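Local structure of thylakoid lumenal 15 kDa protein 1, chloroplastic (Arabidopsis thaliana, 3N90) at residues A[22-28]-A[42-48]; A[33-39]-A[53-59]; A[104-110]-A[135-141]. The protein is of unknown function but belongs to the pentapeptide-repeat family, the part described here folding as a right-handed quadrilateral beta helix in the chloroplast thylakoid. The protein carries 2 engineered substitutions. All blocks are in the same frame, centred on the assembly; numbering follows the deposited sequence.

Contacts 1 and 2 join the same two successive coils of the quadrilateral beta helix. Their segments alternate along the chain, and each pairs with one twenty residues on, consistent with four five-residue sides per coil. Their centres are 15 Å apart, and the inward phenylalanines and leucines bring them together in the core: Phe43 CE1 lies 3.6 Å from Phe33 CZ, and Leu48 CD2 lies 3.8 Å from Phe53 CZ. Contact 3 is different in kind, since residues 135-141 include a short helix that packs on late coil residues 104-110. Its centre lies about 20 Å from that of contact 1 and about 23 Å from that of contact 2.

Contact 1. Residues A[22-28]-A[42-48]; sequences DFSGQTL and NFKGAKL
Asp22 lies alongside the side chain of Asn42, carboxylate and amide planes 28° apart, but the pair is not hydrogen-bonded. Each closes an Asx turn within its own coil instead: Asp22 OD1 takes the backbone N of Ser24 and also its hydroxyl, while Asn42 OD1 takes the backbone N of Lys44. Phe23 N donates to Asn42 O at 2.7 Å, and the Phe23 ring runs beside that of Phe43, the planes only 5° apart yet slid so far that the rings barely overlap, with centroids 5.2 Å apart. A flat apolar ring suits this buried place because it can lie nearly parallel to its equivalent in the next coil while Tyr8 and Phe33 meet it edge-to-face. Ser24 brings CB within 3.6 Å of Asn42 OD1. Gly25 N bonds to Lys44 O at 2.9 Å, and its positive phi suits a residue without a side chain at this corner. Gln26 O receives the N of Lys47 almost straight, at 171°. Beyond Thr27, Leu28 N donates to Lys47 O, and the branched side chain fills the interior: CB meets Leu48 CD2 at 3.6 Å, while CD1 sits in plane at the edge of the Phe43 ring, 4.0 Å from CE1. Stacked type II turns, Phe23 to Gln26 over Phe43 to Ala46, with inward Phe and Leu side chains, are characteristic of the right-handed quadrilateral beta helix of pentapeptide-repeat proteins.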
loop_
_atom_site.group_PDB
_atom_site.type_symbol
_atom_site.label_atom_id
_atom_site.label_comp_id
_atom_site.label_asym_id
_atom_site.label_seq_id
_atom_site.Cartn_x
_atom_site.Cartn_y
_atom_site.Cartn_z
ATOM N N ASP A 22 -6.139 12.077 7.565
ATOM C CA ASP A 22 -5.703 12.535 6.247
ATOM C C ASP A 22 -4.201 12.767 6.186
ATOM O O ASP A 22 -3.672 13.714 6.752
ATOM C CB ASP A 22 -6.515 13.771 5.790
ATOM C CG ASP A 22 -6.303 14.109 4.317
ATOM O OD1 ASP A 22 -5.276 13.699 3.732
ATOM O OD2 ASP A 22 -7.179 14.801 3.730
ATOM N N PHE A 23 -3.505 11.845 5.514
ATOM C CA PHE A 23 -2.080 11.938 5.298
ATOM C C PHE A 23 -1.741 12.228 3.817
ATOM O O PHE A 23 -0.602 12.042 3.405
ATOM C CB PHE A 23 -1.414 10.612 5.683
ATOM C CG PHE A 23 -1.406 10.321 7.167
ATOM C CD1 PHE A 23 -0.438 10.896 8.001
ATOM C CD2 PHE A 23 -2.377 9.484 7.741
ATOM C CE1 PHE A 23 -0.412 10.623 9.402
ATOM C CE2 PHE A 23 -2.373 9.228 9.122
ATOM C CZ PHE A 23 -1.369 9.784 9.949
ATOM N N SER A 24 -2.722 12.669 3.042
ATOM C CA SER A 24 -2.549 12.798 1.583
ATOM C C SER A 24 -1.394 13.752 1.256
ATOM O O SER A 24 -1.244 14.802 1.891
ATOM C CB SER A 24 -3.856 13.248 0.925
ATOM O OG SER A 24 -4.293 14.451 1.531
ATOM N N GLY A 25 -0.549 13.352 0.312
ATOM C CA GLY A 25 0.610 14.159 -0.143
ATOM C C GLY A 25 1.785 14.333 0.809
ATOM O O GLY A 25 2.773 15.044 0.495
ATOM N N GLN A 26 1.721 13.701 1.970
ATOM C CA GLN A 26 2.733 13.921 2.982
ATOM C C GLN A 26 3.959 13.075 2.780
ATOM O O GLN A 26 3.886 11.983 2.199
ATOM C CB GLN A 26 2.143 13.699 4.351
ATOM C CG GLN A 26 0.931 14.604 4.548
ATOM C CD GLN A 26 0.523 14.698 5.961
ATOM O OE1 GLN A 26 -0.496 15.310 6.286
ATOM N NE2 GLN A 26 1.298 14.087 6.830
ATOM N N THR A 27 5.092 13.586 3.268
ATOM C CA THR A 27 6.332 12.851 3.252
ATOM C C THR A 27 6.386 11.988 4.480
ATOM O O THR A 27 6.485 12.491 5.614
ATOM C CB THR A 27 7.543 13.794 3.200
ATOM O OG1 THR A 27 7.395 14.630 2.069
ATOM C CG2 THR A 27 8.828 13.017 3.053
ATOM N N LEU A 28 6.276 10.669 4.251
ATOM C CA LEU A 28 6.252 9.674 5.309
ATOM C C LEU A 28 7.251 8.528 5.049
ATOM O O LEU A 28 6.949 7.355 5.253
ATOM C CB LEU A 28 4.832 9.113 5.479
ATOM C CG LEU A 28 3.760 10.197 5.715
ATOM C CD1 LEU A 28 2.396 9.679 5.343
ATOM C CD2 LEU A 28 3.817 10.648 7.143
ATOM N N ASN A 42 -6.488 8.481 4.398
ATOM C CA ASN A 42 -6.127 9.054 3.111
ATOM C C ASN A 42 -4.616 9.198 2.961
ATOM O O ASN A 42 -3.990 10.046 3.609
ATOM C CB ASN A 42 -6.781 10.435 2.972
ATOM C CG ASN A 42 -6.695 10.996 1.552
ATOM O OD1 ASN A 42 -6.081 10.411 0.667
ATOM N ND2 ASN A 42 -7.317 12.162 1.354
ATOM N N PHE A 43 -4.016 8.327 2.145
ATOM C CA PHE A 43 -2.588 8.446 1.793
ATOM C C PHE A 43 -2.393 8.799 0.321
ATOM O O PHE A 43 -1.360 8.488 -0.241
ATOM C CB PHE A 43 -1.813 7.137 2.059
ATOM C CG PHE A 43 -1.693 6.763 3.538
ATOM C CD1 PHE A 43 -0.698 7.337 4.332
ATOM C CD2 PHE A 43 -2.578 5.865 4.119
ATOM C CE1 PHE A 43 -0.540 7.008 5.674
ATOM C CE2 PHE A 43 -2.451 5.531 5.501
ATOM C CZ PHE A 43 -1.422 6.121 6.268
ATOM N N LYS A 44 -3.384 9.420 -0.310
ATOM C CA LYS A 44 -3.271 9.653 -1.761
ATOM C C LYS A 44 -2.023 10.466 -2.077
ATOM O O LYS A 44 -1.807 11.512 -1.467
ATOM C CB LYS A 44 -4.523 10.355 -2.300
ATOM C CG LYS A 44 -4.443 10.666 -3.802
ATOM C CD LYS A 44 -5.817 11.041 -4.342
ATOM C CE LYS A 44 -5.783 11.071 -5.863
ATOM N NZ LYS A 44 -7.134 11.274 -6.425
ATOM N N GLY A 45 -1.178 9.960 -2.971
ATOM C CA GLY A 45 0.081 10.632 -3.348
ATOM C C GLY A 45 1.101 10.820 -2.251
ATOM O O GLY A 45 2.041 11.624 -2.396
ATOM N N ALA A 46 0.929 10.107 -1.127
ATOM C CA ALA A 46 1.907 10.173 -0.063
ATOM C C ALA A 46 3.231 9.514 -0.486
ATOM O O ALA A 46 3.263 8.643 -1.369
ATOM C CB ALA A 46 1.385 9.536 1.202
ATOM N N LYS A 47 4.318 9.947 0.134
ATOM C CA LYS A 47 5.611 9.347 -0.120
ATOM C C LYS A 47 5.927 8.437 1.061
ATOM O O LYS A 47 6.200 8.881 2.195
ATOM C CB LYS A 47 6.715 10.392 -0.378
ATOM C CG LYS A 47 6.405 11.431 -1.439
ATOM C CD LYS A 47 5.977 10.832 -2.786
ATOM C CE LYS A 47 5.813 11.916 -3.874
ATOM N NZ LYS A 47 5.960 11.319 -5.243
ATOM N N LEU A 48 5.828 7.133 0.795
ATOM C CA LEU A 48 5.904 6.130 1.850
ATOM C C LEU A 48 7.013 5.093 1.579
ATOM O O LEU A 48 6.898 3.910 1.957
ATOM C CB LEU A 48 4.550 5.414 1.969
ATOM C CG LEU A 48 3.428 6.221 2.660
ATOM C CD1 LEU A 48 2.050 5.870 2.154
ATOM C CD2 LEU A 48 3.561 5.962 4.157
#

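Contact 2. Residues A[33-39]-A[53-59]; sequences FKTSILR and FFDADLT
Asp57 swings CG anti to its backbone N (chi1 -179°), and Arg39 sets CG opposite its own carbonyl carbon (chi1 -62°) with the chain extended as far as NE; together these torsions carry guanidinium and carboxylate to one another. Arg39 grips side-on: NE and NH2 both donate to Asp57 OD2, each at 3.0 Å, and OD2 lies in the guanidinium plane although the two planes are 81° apart. NH2 uses the syn lone pair, whereas NE comes from above the carboxylate plane. The other oxygen, OD1, accepts the N of Thr59 in an Asx turn and also its hydroxyl, at 2.7 Å from OG1. Thr59 in turn lays CB over the centre of one guanidinium face; threonine suits the place, its hydroxyl bonding Asp57 OD1 while its carbon covers Arg39. An alanine here in place of Asp57 would remove both acceptors, and would probably leave Arg39 without its mate in this pair and the Thr59 turn less firmly fixed.

Backbone bonds tie the coils: Thr35 N to Phe54 O, Asp57 N to Ser36 O, and Leu38 N to Asp57 O, the last at 2.7 Å. Ser36 turns its hydroxyl elsewhere, to Thr13 and Gln16. Inside, the Phe33 and Phe53 rings run nearly parallel but slid apart, Phe33 CD2 3.5 Å from Phe53 CE1, and Leu38 CD1 meets the Phe53 ring at its edge. Small Ala56 lets its CB fit 3.6 Å from Phe33 O. On the outer side, the methylenes of Lys34 run beside the Phe54 ring. The chemistry is thus divided: an apolar interior binds successive coils of the beta helix, while a partly exposed charged pair probably adds electrostatic attraction between them.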
loop_
_atom_site.group_PDB
_atom_site.type_symbol
_atom_site.label_atom_id
_atom_site.label_comp_id
_atom_site.label_asym_id
_atom_site.label_seq_id
_atom_site.Cartn_x
_atom_site.Cartn_y
_atom_site.Cartn_z
ATOM N N PHE A 33 3.873 2.601 10.826
ATOM C CA PHE A 33 2.451 2.383 11.111
ATOM C C PHE A 33 2.188 0.931 11.530
ATOM O O PHE A 33 1.059 0.428 11.344
ATOM C CB PHE A 33 1.596 2.659 9.863
ATOM C CG PHE A 33 1.571 4.075 9.456
ATOM C CD1 PHE A 33 0.720 4.986 10.083
ATOM C CD2 PHE A 33 2.361 4.510 8.404
ATOM C CE1 PHE A 33 0.684 6.322 9.648
ATOM C CE2 PHE A 33 2.345 5.850 7.991
ATOM C CZ PHE A 33 1.516 6.750 8.590
ATOM N N LYS A 34 3.189 0.246 12.090
ATOM C CA LYS A 34 2.976 -1.133 12.540
ATOM C C LYS A 34 1.783 -1.227 13.499
ATOM O O LYS A 34 1.695 -0.442 14.446
ATOM C CB LYS A 34 4.229 -1.668 13.247
ATOM C CG LYS A 34 4.040 -3.056 13.817
ATOM C CD LYS A 34 5.449 -3.589 14.155
ATOM C CE LYS A 34 5.350 -4.896 14.884
ATOM N NZ LYS A 34 6.575 -5.269 15.671
ATOM N N THR A 35 0.901 -2.175 13.207
ATOM C CA THR A 35 -0.287 -2.524 13.998
ATOM C C THR A 35 -1.133 -1.278 14.326
ATOM O O THR A 35 -1.756 -1.191 15.407
ATOM C CB THR A 35 0.045 -3.480 15.214
ATOM O OG1 THR A 35 -1.154 -4.019 15.800
ATOM C CG2 THR A 35 0.933 -2.816 16.311
ATOM N N SER A 36 -1.154 -0.325 13.390
ATOM C CA SER A 36 -2.120 0.765 13.513
ATOM C C SER A 36 -3.428 0.467 12.794
ATOM O O SER A 36 -3.498 -0.374 11.889
ATOM C CB SER A 36 -1.535 2.067 13.027
ATOM O OG SER A 36 -0.571 2.476 13.965
ATOM N N ILE A 37 -4.492 1.179 13.213
ATOM C CA ILE A 37 -5.762 1.111 12.512
ATOM C C ILE A 37 -5.836 2.321 11.591
ATOM O O ILE A 37 -5.694 3.473 12.026
ATOM C CB ILE A 37 -6.981 1.134 13.488
ATOM C CG1 ILE A 37 -6.861 0.059 14.563
ATOM C CG2 ILE A 37 -8.255 0.943 12.660
ATOM C CD1 ILE A 37 -8.048 0.108 15.576
ATOM N N LEU A 38 -5.984 2.047 10.304
ATOM C CA LEU A 38 -5.943 3.057 9.256
ATOM C C LEU A 38 -7.148 2.958 8.323
ATOM O O LEU A 38 -7.041 3.241 7.112
ATOM C CB LEU A 38 -4.610 2.987 8.473
ATOM C CG LEU A 38 -3.416 3.525 9.270
ATOM C CD1 LEU A 38 -2.118 2.948 8.686
ATOM C CD2 LEU A 38 -3.409 5.032 9.229
ATOM N N ARG A 39 -8.285 2.483 8.869
ATOM C CA ARG A 39 -9.473 2.333 8.055
ATOM C C ARG A 39 -9.882 3.693 7.528
ATOM O O ARG A 39 -9.908 4.694 8.284
ATOM C CB ARG A 39 -10.651 1.749 8.841
ATOM C CG ARG A 39 -10.456 0.412 9.390
ATOM C CD ARG A 39 -11.874 -0.128 9.746
ATOM N NE ARG A 39 -11.645 -1.518 9.674
ATOM C CZ ARG A 39 -12.396 -2.476 9.216
ATOM N NH1 ARG A 39 -13.655 -2.350 8.737
ATOM N NH2 ARG A 39 -11.803 -3.628 9.264
ATOM N N PHE A 53 3.683 -1.000 7.255
ATOM C CA PHE A 53 2.220 -1.250 7.555
ATOM C C PHE A 53 2.064 -2.671 8.118
ATOM O O PHE A 53 1.008 -3.293 7.981
ATOM C CB PHE A 53 1.366 -1.057 6.302
ATOM C CG PHE A 53 1.341 0.385 5.828
ATOM C CD1 PHE A 53 0.541 1.326 6.474
ATOM C CD2 PHE A 53 2.148 0.800 4.763
ATOM C CE1 PHE A 53 0.531 2.659 6.030
ATOM C CE2 PHE A 53 2.148 2.114 4.332
ATOM C CZ PHE A 53 1.327 3.043 4.961
ATOM N N PHE A 54 3.100 -3.139 8.807
ATOM C CA PHE A 54 3.133 -4.494 9.332
ATOM C C PHE A 54 1.922 -4.752 10.260
ATOM O O PHE A 54 1.800 -4.110 11.299
ATOM C CB PHE A 54 4.419 -4.738 10.128
ATOM C CG PHE A 54 4.573 -6.158 10.586
ATOM C CD1 PHE A 54 5.330 -7.060 9.812
ATOM C CD2 PHE A 54 3.966 -6.617 11.754
ATOM C CE1 PHE A 54 5.490 -8.393 10.200
ATOM C CE2 PHE A 54 4.131 -7.972 12.159
ATOM C CZ PHE A 54 4.897 -8.852 11.359
ATOM N N ASP A 55 1.037 -5.663 9.865
ATOM C CA ASP A 55 -0.176 -5.969 10.654
ATOM C C ASP A 55 -1.066 -4.743 10.904
ATOM O O ASP A 55 -1.829 -4.738 11.891
ATOM C CB ASP A 55 0.172 -6.593 12.008
ATOM C CG ASP A 55 -0.716 -7.805 12.342
ATOM O OD1 ASP A 55 -1.788 -7.977 11.729
ATOM O OD2 ASP A 55 -0.262 -8.631 13.157
ATOM N N ALA A 56 -0.962 -3.721 10.055
ATOM C CA ALA A 56 -1.922 -2.603 10.063
ATOM C C ALA A 56 -3.259 -2.993 9.447
ATOM O O ALA A 56 -3.358 -3.947 8.678
ATOM C CB ALA A 56 -1.346 -1.317 9.394
ATOM N N ASP A 57 -4.296 -2.245 9.790
ATOM C CA ASP A 57 -5.594 -2.418 9.146
ATOM C C ASP A 57 -5.843 -1.249 8.229
ATOM O O ASP A 57 -6.055 -0.114 8.667
ATOM C CB ASP A 57 -6.711 -2.529 10.195
ATOM C CG ASP A 57 -8.092 -2.743 9.573
ATOM O OD1 ASP A 57 -8.211 -2.843 8.337
ATOM O OD2 ASP A 57 -9.074 -2.843 10.357
ATOM N N LEU A 58 -5.769 -1.525 6.929
ATOM C CA LEU A 58 -5.876 -0.463 5.927
ATOM C C LEU A 58 -7.244 -0.424 5.246
ATOM O O LEU A 58 -7.414 0.240 4.210
ATOM C CB LEU A 58 -4.734 -0.598 4.881
ATOM C CG LEU A 58 -3.398 -0.016 5.388
ATOM C CD1 LEU A 58 -2.178 -0.665 4.716
ATOM C CD2 LEU A 58 -3.374 1.536 5.186
ATOM N N THR A 59 -8.212 -1.138 5.810
ATOM C CA THR A 59 -9.465 -1.361 5.112
ATOM C C THR A 59 -10.050 -0.050 4.569
ATOM O O THR A 59 -10.217 0.918 5.328
ATOM C CB THR A 59 -10.496 -2.034 6.055
ATOM O OG1 THR A 59 -10.020 -3.333 6.411
ATOM C CG2 THR A 59 -11.846 -2.153 5.320
#

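Contact 3. Residues A[104-110]-A[135-141]; sequences ITGADFT and NATRDTL
Asp108 OD2 is gripped by Asn135 ND2, which meets its syn lone pair at 3.1 Å, and by the hydroxyl of Thr133. The other oxygen, OD1, takes the N and hydroxyl of Thr110, the first closing an Asx turn, so the buried carboxylate is well supplied with donors. Thr140 acts as a relay: its OG1 accepts the backbone N of Phe109 at 3.0 Å and donates to Thr137 O, three residues back. Its chi1 of 66° sets OG1 where it can meet both Phe109 N and Thr137 O, and leaves CG2 beside Asp108 OD1.

A second threonine, Thr137, bonds through OG1 to Ala107 O at 2.7 Å. The approach is bent, with a C=O...OG1 angle of 127°, and the methyl CG2 lies against the Ala107 and Ile104 carbonyl oxygens. Threonine suits the place because one branch bonds while the other reaches the edge of the Phe109 ring, Thr137 CG2 lying 4.2 Å from Phe109 CD2. The apolar part lies next to it: Leu141 runs beside Phe109, Leu141 CD2 being 3.6 Å from Phe109 CB, and Leu141 CD1 reaches Ile104 CD1 at 4.2 Å. Beyond these, helix 116-125 packs on the same cluster, Leu122 touching both Ile104 and Leu141. Helices 137-140 and 116-125 thus gather against this late part of the beta helix, and Cys123 of the longer one is joined by a disulfide to Cys143.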
loop_
_atom_site.group_PDB
_atom_site.type_symbol
_atom_site.label_atom_id
_atom_site.label_comp_id
_atom_site.label_asym_id
_atom_site.label_seq_id
_atom_site.Cartn_x
_atom_site.Cartn_y
_atom_site.Cartn_z
ATOM N N ILE A 104 -6.382 -2.353 -7.968
ATOM C CA ILE A 104 -4.949 -2.323 -8.268
ATOM C C ILE A 104 -4.632 -1.914 -9.708
ATOM O O ILE A 104 -3.573 -2.282 -10.229
ATOM C CB ILE A 104 -4.245 -3.642 -7.943
ATOM C CG1 ILE A 104 -4.852 -4.817 -8.746
ATOM C CG2 ILE A 104 -4.310 -3.889 -6.413
ATOM C CD1 ILE A 104 -4.014 -6.072 -8.707
ATOM N N THR A 105 -5.550 -1.163 -10.301
ATOM C CA THR A 105 -5.407 -0.683 -11.679
ATOM C C THR A 105 -4.176 0.193 -11.728
ATOM O O THR A 105 -4.143 1.245 -11.080
ATOM C CB THR A 105 -6.607 0.176 -12.118
ATOM O OG1 THR A 105 -7.811 -0.579 -12.029
ATOM C CG2 THR A 105 -6.432 0.657 -13.593
ATOM N N GLY A 106 -3.171 -0.238 -12.485
ATOM C CA GLY A 106 -1.937 0.528 -12.670
ATOM C C GLY A 106 -0.989 0.463 -11.484
ATOM O O GLY A 106 0.017 1.155 -11.447
ATOM N N ALA A 107 -1.267 -0.408 -10.513
ATOM C CA ALA A 107 -0.295 -0.634 -9.436
ATOM C C ALA A 107 0.991 -1.325 -9.925
ATOM O O ALA A 107 0.960 -2.187 -10.810
ATOM C CB ALA A 107 -0.942 -1.449 -8.301
ATOM N N ASP A 108 2.122 -0.992 -9.344
ATOM C CA ASP A 108 3.356 -1.643 -9.751
ATOM C C ASP A 108 3.914 -2.597 -8.686
ATOM O O ASP A 108 4.422 -2.178 -7.650
ATOM C CB ASP A 108 4.383 -0.573 -10.208
ATOM C CG ASP A 108 5.581 -1.159 -10.916
ATOM O OD1 ASP A 108 6.020 -2.269 -10.555
ATOM O OD2 ASP A 108 6.119 -0.463 -11.815
ATOM N N PHE A 109 3.840 -3.910 -8.965
ATOM C CA PHE A 109 4.265 -4.936 -8.035
ATOM C C PHE A 109 5.656 -5.565 -8.345
ATOM O O PHE A 109 5.913 -6.685 -7.943
ATOM C CB PHE A 109 3.189 -6.051 -7.953
ATOM C CG PHE A 109 1.899 -5.636 -7.276
ATOM C CD1 PHE A 109 1.756 -5.824 -5.902
ATOM C CD2 PHE A 109 0.825 -5.134 -8.006
ATOM C CE1 PHE A 109 0.549 -5.479 -5.241
ATOM C CE2 PHE A 109 -0.383 -4.778 -7.381
ATOM C CZ PHE A 109 -0.525 -4.952 -5.980
ATOM N N THR A 110 6.542 -4.840 -9.036
ATOM C CA THR A 110 7.934 -5.328 -9.248
ATOM C C THR A 110 8.677 -5.819 -8.046
ATOM O O THR A 110 8.779 -5.125 -7.013
ATOM C CB THR A 110 8.831 -4.237 -9.863
ATOM O OG1 THR A 110 8.369 -3.945 -11.164
ATOM C CG2 THR A 110 10.307 -4.693 -9.910
ATOM N N ASN A 135 5.124 0.573 -16.228
ATOM C CA ASN A 135 5.155 -0.886 -16.107
ATOM C C ASN A 135 3.717 -1.415 -16.141
ATOM O O ASN A 135 2.777 -0.771 -15.649
ATOM C CB ASN A 135 5.925 -1.340 -14.869
ATOM C CG ASN A 135 7.411 -1.316 -15.067
ATOM O OD1 ASN A 135 7.895 -1.396 -16.209
ATOM N ND2 ASN A 135 8.164 -1.228 -13.966
ATOM N N ALA A 136 3.509 -2.561 -16.777
ATOM C CA ALA A 136 2.144 -3.058 -16.891
ATOM C C ALA A 136 1.868 -3.906 -15.655
ATOM O O ALA A 136 2.700 -4.744 -15.293
ATOM C CB ALA A 136 1.962 -3.879 -18.168
ATOM N N THR A 137 0.729 -3.664 -15.000
ATOM C CA THR A 137 0.483 -4.249 -13.656
ATOM C C THR A 137 0.594 -5.748 -13.722
ATOM O O THR A 137 1.273 -6.344 -12.910
ATOM C CB THR A 137 -0.873 -3.829 -13.048
ATOM O OG1 THR A 137 -0.846 -2.419 -12.805
ATOM C CG2 THR A 137 -1.148 -4.569 -11.700
ATOM N N ARG A 138 -0.010 -6.326 -14.757
ATOM C CA ARG A 138 0.032 -7.776 -15.037
ATOM C C ARG A 138 1.428 -8.323 -15.255
ATOM O O ARG A 138 1.694 -9.462 -14.892
ATOM C CB ARG A 138 -0.837 -8.096 -16.253
ATOM C CG ARG A 138 -2.306 -7.748 -16.075
ATOM C CD ARG A 138 -3.155 -8.318 -17.190
ATOM N NE ARG A 138 -3.206 -9.784 -17.195
ATOM C CZ ARG A 138 -3.881 -10.524 -16.310
ATOM N NH1 ARG A 138 -4.550 -9.961 -15.312
ATOM N NH2 ARG A 138 -3.879 -11.842 -16.409
ATOM N N ASP A 139 2.316 -7.526 -15.870
ATOM C CA ASP A 139 3.706 -7.945 -16.059
ATOM C C ASP A 139 4.490 -7.928 -14.773
ATOM O O ASP A 139 5.290 -8.831 -14.506
ATOM C CB ASP A 139 4.403 -7.080 -17.109
ATOM C CG ASP A 139 3.846 -7.293 -18.490
ATOM O OD1 ASP A 139 3.338 -8.407 -18.752
ATOM O OD2 ASP A 139 3.922 -6.353 -19.311
ATOM N N THR A 140 4.285 -6.892 -13.950
ATOM C CA THR A 140 4.978 -6.821 -12.676
ATOM C C THR A 140 4.557 -7.979 -11.804
ATOM O O THR A 140 5.340 -8.455 -10.993
ATOM C CB THR A 140 4.733 -5.462 -11.953
ATOM O OG1 THR A 140 3.357 -5.346 -11.578
ATOM C CG2 THR A 140 5.101 -4.310 -12.888
ATOM N N LEU A 141 3.321 -8.437 -12.008
ATOM C CA LEU A 141 2.765 -9.584 -11.284
ATOM C C LEU A 141 3.061 -10.915 -11.972
ATOM O O LEU A 141 2.841 -11.973 -11.390
ATOM C CB LEU A 141 1.235 -9.439 -11.162
ATOM C CG LEU A 141 0.709 -8.441 -10.129
ATOM C CD1 LEU A 141 -0.767 -8.208 -10.227
ATOM C CD2 LEU A 141 1.102 -8.865 -8.713
#